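Local coordinates for shikimate dehydrogenase-like protein HI_0607 (Haemophilus influenzae, PDB 1NPY) that oxidises shikimate to 3-dehydroshikimate with NADP(+) in vitro, far more slowly than classical shikimate dehydrogenases, so that its biological substrate may be another compound, at residues T21-H24 with N25-D29; I239-Q242 with A243-F247; R223-A227 with R228-T232. All blocks are in the same frame, centred on the assembly; numbering follows the deposited sequence.

Contact 1 of 3, residues T21-H24 with N25-D29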
ATOM      1  N   THR A  21       9.135  10.399   7.392  1.00 10.23           N
ATOM      2  CA  THR A  21       9.841  11.228   8.368  1.00 11.14           C
ATOM      3  C   THR A  21       8.983  12.440   8.752  1.00 13.52           C
ATOM      4  O   THR A  21       8.848  12.770   9.934  1.00 14.16           O
ATOM      5  CB  THR A  21      11.220  11.658   7.845  1.00 10.97           C
ATOM      6  OG1 THR A  21      11.986  10.490   7.529  1.00 10.99           O
ATOM      7  CG2 THR A  21      12.038  12.397   8.879  1.00 13.41           C
ATOM      8  N   THR A  22       8.327  13.063   7.781  1.00 12.68           N
ATOM      9  CA  THR A  22       7.464  14.201   8.100  1.00 13.52           C
ATOM     10  C   THR A  22       6.224  13.814   8.911  1.00 12.51           C
ATOM     11  O   THR A  22       5.935  14.359   9.978  1.00 11.30           O
ATOM     12  CB  THR A  22       7.083  14.900   6.785  1.00 14.30           C
ATOM     13  OG1 THR A  22       8.280  15.358   6.144  1.00 16.59           O
ATOM     14  CG2 THR A  22       6.301  16.172   7.048  1.00 16.09           C
ATOM     15  N   PHE A  23       5.562  12.776   8.421  1.00 12.08           N
ATOM     16  CA  PHE A  23       4.273  12.281   8.920  1.00 10.31           C
ATOM     17  C   PHE A  23       4.419  11.700  10.311  1.00 10.52           C
ATOM     18  O   PHE A  23       3.673  12.067  11.218  1.00  9.76           O
ATOM     19  CB  PHE A  23       3.779  11.202   7.954  1.00  8.93           C
ATOM     20  CG  PHE A  23       2.433  10.625   8.251  1.00  9.60           C
ATOM     21  CD1 PHE A  23       1.284  11.269   7.823  1.00 11.58           C
ATOM     22  CD2 PHE A  23       2.291   9.405   8.892  1.00  8.42           C
ATOM     23  CE1 PHE A  23       0.019  10.711   8.069  1.00  9.08           C
ATOM     24  CE2 PHE A  23       1.040   8.847   9.103  1.00  9.19           C
ATOM     25  CZ  PHE A  23      -0.105   9.532   8.727  1.00 11.20           C
ATOM     26  N   HIS A  24       5.350  10.762  10.491  1.00  9.76           N
ATOM     27  CA  HIS A  24       5.461  10.131  11.808  1.00  8.84           C
ATOM     28  C   HIS A  24       5.921  11.097  12.915  1.00  9.18           C
ATOM     29  O   HIS A  24       5.404  11.107  14.043  1.00  7.84           O
ATOM     30  CB  HIS A  24       6.379   8.903  11.743  1.00  8.31           C
ATOM     31  CG  HIS A  24       5.787   7.721  11.044  1.00  9.04           C
ATOM     32  ND1 HIS A  24       5.917   7.507   9.687  1.00 12.24           N
ATOM     33  CD2 HIS A  24       5.161   6.628  11.535  1.00 11.54           C
ATOM     34  CE1 HIS A  24       5.310   6.378   9.363  1.00  9.63           C
ATOM     35  NE2 HIS A  24       4.858   5.816  10.473  1.00 16.36           N
ATOM     36  N   ASN A  25       6.906  11.938  12.616  1.00  7.98           N
ATOM     37  CA  ASN A  25       7.397  12.894  13.588  1.00  9.38           C
ATOM     38  C   ASN A  25       6.336  13.913  14.006  1.00  9.31           C
ATOM     39  O   ASN A  25       6.208  14.236  15.190  1.00  7.91           O
ATOM     40  CB  ASN A  25       8.682  13.597  13.134  1.00  9.80           C
ATOM     41  CG  ASN A  25       9.911  12.684  13.187  1.00 10.96           C
ATOM     42  OD1 ASN A  25      10.604  12.513  12.173  1.00 12.00           O
ATOM     43  ND2 ASN A  25      10.174  12.082  14.337  1.00  6.25           N
ATOM     44  N   TYR A  26       5.511  14.342  13.063  1.00  7.64           N
ATOM     45  CA  TYR A  26       4.379  15.189  13.419  1.00  9.57           C
ATOM     46  C   TYR A  26       3.450  14.528  14.434  1.00  9.65           C
ATOM     47  O   TYR A  26       3.056  15.148  15.434  1.00  9.67           O
ATOM     48  CB  TYR A  26       3.613  15.552  12.158  1.00  8.53           C
ATOM     49  CG  TYR A  26       2.444  16.494  12.365  1.00 10.23           C
ATOM     50  CD1 TYR A  26       2.611  17.873  12.393  1.00 11.88           C
ATOM     51  CD2 TYR A  26       1.165  15.984  12.518  1.00 12.06           C
ATOM     52  CE1 TYR A  26       1.517  18.739  12.572  1.00 13.26           C
ATOM     53  CE2 TYR A  26       0.072  16.834  12.691  1.00 15.13           C
ATOM     54  CZ  TYR A  26       0.258  18.198  12.714  1.00 15.05           C
ATOM     55  OH  TYR A  26      -0.849  19.022  12.883  1.00 15.70           O
ATOM     56  N   LEU A  27       3.101  13.277  14.153  1.00  8.78           N
ATOM     57  CA  LEU A  27       2.218  12.554  15.070  1.00  9.94           C
ATOM     58  C   LEU A  27       2.874  12.272  16.411  1.00  9.68           C
ATOM     59  O   LEU A  27       2.177  12.343  17.429  1.00 10.55           O
ATOM     60  CB  LEU A  27       1.704  11.270  14.424  1.00  9.43           C
ATOM     61  CG  LEU A  27       0.749  11.473  13.245  1.00 11.39           C
ATOM     62  CD1 LEU A  27       0.557  10.229  12.404  1.00 12.03           C
ATOM     63  CD2 LEU A  27      -0.574  12.050  13.739  1.00 13.15           C
ATOM     64  N   TYR A  28       4.162  11.934  16.484  1.00 10.32           N
ATOM     65  CA  TYR A  28       4.792  11.775  17.799  1.00 10.27           C
ATOM     66  C   TYR A  28       4.658  13.023  18.648  1.00 11.69           C
ATOM     67  O   TYR A  28       4.353  12.958  19.825  1.00 11.98           O
ATOM     68  CB  TYR A  28       6.284  11.435  17.730  1.00 10.43           C
ATOM     69  CG  TYR A  28       6.606  10.201  16.929  1.00  9.59           C
ATOM     70  CD1 TYR A  28       5.848   9.041  16.990  1.00  8.45           C
ATOM     71  CD2 TYR A  28       7.756  10.163  16.156  1.00  8.76           C
ATOM     72  CE1 TYR A  28       6.203   7.910  16.255  1.00  8.97           C
ATOM     73  CE2 TYR A  28       8.138   9.023  15.463  1.00  9.60           C
ATOM     74  CZ  TYR A  28       7.353   7.902  15.483  1.00 12.41           C
ATOM     75  OH  TYR A  28       7.670   6.765  14.773  1.00 10.10           O
ATOM     76  N   ASP A  29       4.878  14.171  18.021  1.00 11.70           N
ATOM     77  CA  ASP A  29       4.748  15.429  18.715  1.00 13.82           C
ATOM     78  C   ASP A  29       3.327  15.628  19.249  1.00 12.93           C
ATOM     79  O   ASP A  29       3.159  15.969  20.428  1.00 12.99           O
ATOM     80  CB  ASP A  29       5.209  16.548  17.791  1.00 14.00           C
ATOM     81  CG  ASP A  29       5.052  17.891  18.452  1.00 20.89           C
ATOM     82  OD1 ASP A  29       5.788  18.114  19.433  1.00 24.53           O
ATOM     83  OD2 ASP A  29       4.196  18.710  18.072  1.00 25.24           O
TER
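Leu27 lays one methyl on the ring of Phe23, one helical turn earlier. The atom is CD1. CD1 of Leu27 sits 4.0 Å from the centroid of the Phe23 ring, 26° off the ring normal, which makes a CH-pi contact over the face. The methyl is offset toward the rim, and its nearest ring atom is CE2 of Phe23, 3.6 Å from CD1 of Leu27. The Phe23 ring reaches this place because its CG is anti to the backbone N (chi1 -177°) and lies beside the carbonyl carbon.

His24 and Tyr28 form the second pair. Here the main contact is with the backbone: O of His24 lies over one face of the Tyr28 ring, 3.3 Å from Tyr28 CG. The same oxygen accepts the Tyr28 N-H at 2.9 Å from Tyr28 N, with an N-H...O angle of 164°. The phenol OH of Tyr28 ends 3.9 Å from CB of His24. All these residues lie on helix 19-31, the crossover helix of the beta-alpha-beta unit formed with strands 7-12 and 35-40, in the substrate-binding domain. The backbone bonds from Tyr26 N to Thr22 O and from Leu27 N to Phe23 O continue the helix pattern.

Further out, ND1 of His24 is hydrogen-bonded to Gly20 O, and its ring stacks with that of Tyr37 on strand 35-40. Phe23 packs on Ala243 and Val244 of helix 235-251, and also on Ala263 of helix 257-268. The Tyr28 ring meets Phe35 and Phe247.

Contact 2 of 3, residues I239-Q242 with A243-F247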
ATOM      1  N   ILE A 239      -1.814   5.211   0.888  1.00 10.76           N
ATOM      2  CA  ILE A 239      -0.519   5.575   1.465  1.00 10.35           C
ATOM      3  C   ILE A 239      -0.687   6.001   2.912  1.00 10.46           C
ATOM      4  O   ILE A 239       0.126   5.647   3.780  1.00 11.49           O
ATOM      5  CB  ILE A 239       0.157   6.692   0.672  1.00 11.32           C
ATOM      6  CG1 ILE A 239       0.562   6.163  -0.702  1.00 13.20           C
ATOM      7  CG2 ILE A 239       1.400   7.208   1.371  1.00 16.02           C
ATOM      8  CD1 ILE A 239       1.213   7.198  -1.569  1.00 19.56           C
ATOM      9  N   VAL A 240      -1.729   6.790   3.155  1.00  9.57           N
ATOM     10  CA  VAL A 240      -1.963   7.239   4.518  1.00 10.27           C
ATOM     11  C   VAL A 240      -2.328   6.097   5.466  1.00  9.53           C
ATOM     12  O   VAL A 240      -1.769   6.000   6.563  1.00  8.75           O
ATOM     13  CB  VAL A 240      -3.004   8.375   4.581  1.00 10.65           C
ATOM     14  CG1 VAL A 240      -3.324   8.675   6.058  1.00 11.40           C
ATOM     15  CG2 VAL A 240      -2.466   9.607   3.879  1.00 12.45           C
ATOM     16  N   LEU A 241      -3.224   5.201   5.069  1.00 10.01           N
ATOM     17  CA  LEU A 241      -3.691   4.161   5.970  1.00 11.36           C
ATOM     18  C   LEU A 241      -2.569   3.168   6.219  1.00 11.28           C
ATOM     19  O   LEU A 241      -2.424   2.715   7.357  1.00 10.47           O
ATOM     20  CB  LEU A 241      -4.921   3.445   5.397  1.00 12.25           C
ATOM     21  CG  LEU A 241      -5.575   2.381   6.284  1.00 14.84           C
ATOM     22  CD1 LEU A 241      -5.819   2.928   7.688  1.00 18.32           C
ATOM     23  CD2 LEU A 241      -6.886   1.940   5.604  1.00 17.83           C
ATOM     24  N   GLN A 242      -1.768   2.847   5.203  1.00 10.58           N
ATOM     25  CA  GLN A 242      -0.672   1.914   5.438  1.00 11.93           C
ATOM     26  C   GLN A 242       0.333   2.487   6.427  1.00 10.48           C
ATOM     27  O   GLN A 242       0.801   1.744   7.289  1.00 11.61           O
ATOM     28  CB  GLN A 242       0.022   1.433   4.176  1.00 12.14           C
ATOM     29  CG  GLN A 242       0.901   2.435   3.492  1.00 18.46           C
ATOM     30  CD  GLN A 242       1.087   2.255   1.990  1.00 32.36           C
ATOM     31  OE1 GLN A 242       0.107   2.163   1.246  1.00 40.51           O
ATOM     32  NE2 GLN A 242       2.341   2.266   1.527  1.00 34.68           N
ATOM     33  N   ALA A 243       0.556   3.797   6.384  1.00  8.96           N
ATOM     34  CA  ALA A 243       1.434   4.474   7.346  1.00  9.65           C
ATOM     35  C   ALA A 243       0.869   4.520   8.765  1.00  9.25           C
ATOM     36  O   ALA A 243       1.577   4.299   9.752  1.00  8.62           O
ATOM     37  CB  ALA A 243       1.749   5.872   6.860  1.00 10.57           C
ATOM     38  N   VAL A 244      -0.417   4.844   8.862  1.00  9.73           N
ATOM     39  CA  VAL A 244      -1.153   4.777  10.133  1.00 10.10           C
ATOM     40  C   VAL A 244      -1.033   3.403  10.782  1.00  9.61           C
ATOM     41  O   VAL A 244      -0.856   3.309  11.991  1.00  9.53           O
ATOM     42  CB  VAL A 244      -2.614   5.217   9.938  1.00 10.08           C
ATOM     43  CG1 VAL A 244      -3.435   4.906  11.179  1.00 12.39           C
ATOM     44  CG2 VAL A 244      -2.646   6.717   9.656  1.00 12.48           C
ATOM     45  N   GLU A 245      -1.180   2.338  10.002  1.00  9.40           N
ATOM     46  CA  GLU A 245      -1.119   0.985  10.540  1.00  9.83           C
ATOM     47  C   GLU A 245       0.288   0.698  11.091  1.00  8.40           C
ATOM     48  O   GLU A 245       0.449   0.059  12.137  1.00  8.10           O
ATOM     49  CB  GLU A 245      -1.544  -0.071   9.513  1.00 10.70           C
ATOM     50  CG  GLU A 245      -3.009   0.071   9.086  1.00 14.27           C
ATOM     51  CD  GLU A 245      -3.995  -0.468  10.096  1.00 21.36           C
ATOM     52  OE1 GLU A 245      -3.631  -1.448  10.773  1.00 25.78           O
ATOM     53  OE2 GLU A 245      -5.134   0.057  10.186  1.00 31.75           O
ATOM     54  N   GLN A 246       1.317   1.160  10.390  1.00  9.12           N
ATOM     55  CA  GLN A 246       2.680   1.086  10.917  1.00  8.01           C
ATOM     56  C   GLN A 246       2.795   1.854  12.227  1.00  8.56           C
ATOM     57  O   GLN A 246       3.341   1.354  13.211  1.00  7.47           O
ATOM     58  CB  GLN A 246       3.717   1.605   9.926  1.00  8.87           C
ATOM     59  CG  GLN A 246       3.778   0.773   8.672  1.00  9.01           C
ATOM     60  CD  GLN A 246       4.648   1.372   7.597  1.00 12.20           C
ATOM     61  OE1 GLN A 246       4.704   2.598   7.464  1.00 13.78           O
ATOM     62  NE2 GLN A 246       5.326   0.523   6.825  1.00  7.61           N
ATOM     63  N   PHE A 247       2.255   3.068  12.243  1.00  7.31           N
ATOM     64  CA  PHE A 247       2.376   3.907  13.430  1.00  8.05           C
ATOM     65  C   PHE A 247       1.779   3.207  14.643  1.00  7.16           C
ATOM     66  O   PHE A 247       2.369   3.185  15.745  1.00  8.12           O
ATOM     67  CB  PHE A 247       1.690   5.240  13.172  1.00  7.86           C
ATOM     68  CG  PHE A 247       1.836   6.214  14.287  1.00  8.04           C
ATOM     69  CD1 PHE A 247       2.774   7.235  14.198  1.00  9.01           C
ATOM     70  CD2 PHE A 247       1.013   6.165  15.409  1.00 10.50           C
ATOM     71  CE1 PHE A 247       2.932   8.148  15.206  1.00  8.78           C
ATOM     72  CE2 PHE A 247       1.190   7.096  16.436  1.00  8.88           C
ATOM     73  CZ  PHE A 247       2.102   8.101  16.323  1.00 10.64           C
TER
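Glu245 folds back along the helix toward Leu241, one turn earlier. CB of Glu245 lies 3.6 Å from O of Leu241. CG of Glu245 comes closer, 3.2 Å from the same Leu241 O. This follows from chi1 of -64°, which sets CG beside the backbone N and anti to the carbonyl carbon. The chain then bends at chi2 (-78°) and takes the carboxylate alongside Leu241, with both side chains pointing the same way. At the tip, OE2 of Glu245 meets CD1 of Leu241 at 3.9 Å. That is an oxygen resting against a methyl, not a polar bond. The carbonyl oxygen of Leu241 has its own donor, N of Glu245, at 2.9 Å.

On another side of the helix, Val240 and Val244 meet through single methyls. CG1 of Val240 is 4.2 Å from CG2 of Val244, a loose apolar contact. That CG2 of Val244 also lies 3.3 Å from O of Val240. The Val244 N-H bonds to this oxygen almost straight, with an N-H...O angle of 171°. Ile260 of helix 257-268 touches both valines.

Gln246 stretches out from its turn. CG of Gln246 lies 3.4 Å from O of Gln242, and this oxygen accepts from N of Gln246. The turn is tied to its surroundings by two further hydrogen bonds, from Gln246 NE2 to Thr89 OG1 and between Gln242 O and Thr102 OG1 at the start of helix 102-113. With regular i to i+4 geometry, helix 235-251 puts the side chain of Gln242 next to Asp103, an inferred substrate-binding residue, which is consistent with an edge of the substrate site in this shikimate dehydrogenase-like enzyme.

Contact 3 of 3, residues R223-A227 with R228-T232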
ATOM      1  N   ARG A 223     -10.909  11.292 -12.144  1.00 12.36           N
ATOM      2  CA  ARG A 223     -11.664  12.473 -12.549  1.00 13.80           C
ATOM      3  C   ARG A 223     -12.893  12.116 -13.372  1.00 13.23           C
ATOM      4  O   ARG A 223     -13.980  12.656 -13.128  1.00 12.55           O
ATOM      5  CB  ARG A 223     -10.787  13.398 -13.399  1.00 14.23           C
ATOM      6  CG  ARG A 223      -9.946  14.411 -12.657  1.00 22.09           C
ATOM      7  CD  ARG A 223     -10.096  15.817 -13.264  1.00 27.18           C
ATOM      8  NE  ARG A 223      -9.655  16.900 -12.387  1.00 31.70           N
ATOM      9  CZ  ARG A 223      -8.377  17.162 -12.186  1.00 33.65           C
ATOM     10  NH1 ARG A 223      -7.476  16.427 -12.817  1.00 39.30           N
ATOM     11  NH2 ARG A 223      -7.985  18.141 -11.392  1.00 36.52           N
ATOM     12  N   TYR A 224     -12.731  11.226 -14.351  1.00 11.69           N
ATOM     13  CA  TYR A 224     -13.871  10.775 -15.145  1.00 11.00           C
ATOM     14  C   TYR A 224     -14.899  10.019 -14.309  1.00 11.48           C
ATOM     15  O   TYR A 224     -16.092  10.282 -14.413  1.00 11.19           O
ATOM     16  CB  TYR A 224     -13.442   9.976 -16.378  1.00 11.26           C
ATOM     17  CG  TYR A 224     -14.615   9.660 -17.273  1.00 12.04           C
ATOM     18  CD1 TYR A 224     -15.140  10.623 -18.128  1.00 16.00           C
ATOM     19  CD2 TYR A 224     -15.231   8.418 -17.247  1.00 11.98           C
ATOM     20  CE1 TYR A 224     -16.257  10.375 -18.890  1.00 15.59           C
ATOM     21  CE2 TYR A 224     -16.336   8.146 -18.034  1.00 14.58           C
ATOM     22  CZ  TYR A 224     -16.839   9.124 -18.869  1.00 15.82           C
ATOM     23  OH  TYR A 224     -17.928   8.865 -19.668  1.00 17.44           O
ATOM     24  N   ALA A 225     -14.448   9.153 -13.402  1.00 11.00           N
ATOM     25  CA  ALA A 225     -15.383   8.478 -12.503  1.00 11.58           C
ATOM     26  C   ALA A 225     -16.209   9.487 -11.695  1.00 12.73           C
ATOM     27  O   ALA A 225     -17.410   9.301 -11.470  1.00 13.65           O
ATOM     28  CB  ALA A 225     -14.613   7.562 -11.573  1.00 10.49           C
ATOM     29  N   GLN A 226     -15.543  10.526 -11.203  1.00 11.29           N
ATOM     30  CA  GLN A 226     -16.240  11.575 -10.462  1.00 14.19           C
ATOM     31  C   GLN A 226     -17.224  12.350 -11.330  1.00 15.19           C
ATOM     32  O   GLN A 226     -18.293  12.755 -10.869  1.00 16.42           O
ATOM     33  CB  GLN A 226     -15.254  12.531  -9.809  1.00 12.22           C
ATOM     34  CG  GLN A 226     -14.479  11.891  -8.695  1.00 13.36           C
ATOM     35  CD  GLN A 226     -13.430  12.795  -8.097  1.00 15.64           C
ATOM     36  OE1 GLN A 226     -13.015  13.754  -8.734  1.00 24.42           O
ATOM     37  NE2 GLN A 226     -12.926  12.425  -6.931  1.00 18.20           N
ATOM     38  N   ALA A 227     -16.851  12.576 -12.582  1.00 16.12           N
ATOM     39  CA  ALA A 227     -17.721  13.268 -13.523  1.00 17.04           C
ATOM     40  C   ALA A 227     -18.951  12.454 -13.893  1.00 17.38           C
ATOM     41  O   ALA A 227     -19.922  13.005 -14.430  1.00 18.74           O
ATOM     42  CB  ALA A 227     -16.936  13.602 -14.787  1.00 17.64           C
ATOM     43  N   ARG A 228     -18.900  11.146 -13.647  1.00 15.93           N
ATOM     44  CA  ARG A 228     -20.034  10.266 -13.876  1.00 16.04           C
ATOM     45  C   ARG A 228     -20.712   9.853 -12.576  1.00 15.31           C
ATOM     46  O   ARG A 228     -21.606   9.019 -12.623  1.00 15.82           O
ATOM     47  CB  ARG A 228     -19.617   9.035 -14.683  1.00 17.21           C
ATOM     48  CG  ARG A 228     -19.081   9.362 -16.065  1.00 20.11           C
ATOM     49  CD  ARG A 228     -20.168   9.986 -16.923  1.00 26.09           C
ATOM     50  NE  ARG A 228     -19.602  10.673 -18.075  1.00 33.31           N
ATOM     51  CZ  ARG A 228     -20.301  11.015 -19.153  1.00 37.48           C
ATOM     52  NH1 ARG A 228     -21.609  10.770 -19.227  1.00 36.99           N
ATOM     53  NH2 ARG A 228     -19.670  11.617 -20.157  1.00 36.14           N
ATOM     54  N   GLY A 229     -20.308  10.424 -11.444  1.00 14.51           N
ATOM     55  CA  GLY A 229     -20.938  10.163 -10.163  1.00 16.02           C
ATOM     56  C   GLY A 229     -20.727   8.783  -9.583  1.00 16.02           C
ATOM     57  O   GLY A 229     -21.584   8.260  -8.860  1.00 16.01           O
ATOM     58  N   LYS A 230     -19.567   8.200  -9.879  1.00 15.04           N
ATOM     59  CA  LYS A 230     -19.226   6.877  -9.378  1.00 16.09           C
ATOM     60  C   LYS A 230     -18.512   7.040  -8.029  1.00 15.55           C
ATOM     61  O   LYS A 230     -18.024   8.122  -7.715  1.00 15.69           O
ATOM     62  CB  LYS A 230     -18.303   6.176 -10.380  1.00 14.55           C
ATOM     63  CG  LYS A 230     -18.785   6.125 -11.818  1.00 17.12           C
ATOM     64  CD  LYS A 230     -20.181   5.533 -11.898  1.00 18.56           C
ATOM     65  CE  LYS A 230     -20.658   5.182 -13.286  1.00 16.64           C
ATOM     66  NZ  LYS A 230     -21.920   4.382 -13.237  1.00 17.16           N
ATOM     67  N   GLN A 231     -18.465   5.984  -7.228  1.00 15.10           N
ATOM     68  CA  GLN A 231     -17.695   5.968  -5.997  1.00 15.17           C
ATOM     69  C   GLN A 231     -16.220   5.896  -6.361  1.00 14.33           C
ATOM     70  O   GLN A 231     -15.875   5.173  -7.293  1.00 14.32           O
ATOM     71  CB  GLN A 231     -18.086   4.742  -5.184  1.00 15.78           C
ATOM     72  CG  GLN A 231     -17.371   4.606  -3.862  1.00 22.10           C
ATOM     73  CD  GLN A 231     -17.909   3.444  -3.051  1.00 29.13           C
ATOM     74  OE1 GLN A 231     -19.032   3.499  -2.554  1.00 36.74           O
ATOM     75  NE2 GLN A 231     -17.117   2.390  -2.922  1.00 32.41           N
ATOM     76  N   THR A 232     -15.381   6.681  -5.704  1.00 14.44           N
ATOM     77  CA  THR A 232     -13.938   6.601  -5.913  1.00 14.13           C
ATOM     78  C   THR A 232     -13.134   6.389  -4.637  1.00 13.89           C
ATOM     79  O   THR A 232     -13.501   6.861  -3.561  1.00 14.62           O
ATOM     80  CB  THR A 232     -13.376   7.844  -6.586  1.00 13.95           C
ATOM     81  OG1 THR A 232     -13.569   8.999  -5.762  1.00 17.24           O
ATOM     82  CG2 THR A 232     -14.038   8.152  -7.892  1.00 13.93           C
TER
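Arg228 lies across the Tyr224 ring just where helix 220-227 ends in a Schellman motif. Gly229, with positive phi, is the C-prime residue. Lys230 N donates to Ala225 O at 2.9 Å, and Gly229 N donates to Gln226 O. The second donor stands above the carbonyl plane, 76° out of it. The turn leads into strand 231-233 and completes a beta-alpha-beta unit with strand 208-211 in the parallel, Rossmann-type sheet.

Tyr224 and Arg228 meet obliquely, with ring and guanidinium planes 46° apart. CG of Arg228 lies over one face of Tyr224, 3.9 Å from the ring centroid, in a CH-pi contact offset toward the rim. A bend at chi2 (-65°) then carries the guanidinium to the phenol end, where NE of Arg228 lies 3.3 Å from CZ of Tyr224. Tyr224 OH lies over a face of the guanidinium. Tyr224 OH is 2.9 Å from Arg228 NE, but the angle is too poor for a hydrogen bond. The hydroxyl is hydrogen-bonded to Asp204 instead, and the same carboxylate forms a long, weak ion pair with Arg228.

On the inner side, Ala225 packs against the start of the strand and also touches Ile203 and Ala209. Lys230 CB lies 3.4 Å from Ala225 O, and NZ of Lys230 is hydrogen-bonded to the backbone oxygens of Asp204 and Ala206. Gln226 and Thr232 cross at about a right angle, with CG of Gln226 3.8 Å from CG2 of Thr232. The same Thr232 methyl, CG2, is also 3.8 Å from CB of Ala225.

Contacts 1 and 2 touch, with centres 12 Å apart. Phe247 fits against contact 1: CE1 of Phe247 is 3.4 Å from CB of Leu27 and 3.4 Å from CE1 of Tyr28. Helix 19-31 is thereby packed on helix 235-251. Contact 2 lies nearer the inferred substrate and cofactor sites. The Gln242 side chain is very close to that of Asp103, though the detail is doubtful, and about 5 Å from that of Met130, which probably binds NADP(+), as in relatives. The side chain of His24 in contact 1 is about 11 Å from that of Asp103. Contact 3 is remote, its centre 26 Å from that of contact 2 and 33 Å from that of contact 1. Its strand 231-233 leads directly into helix 235-251.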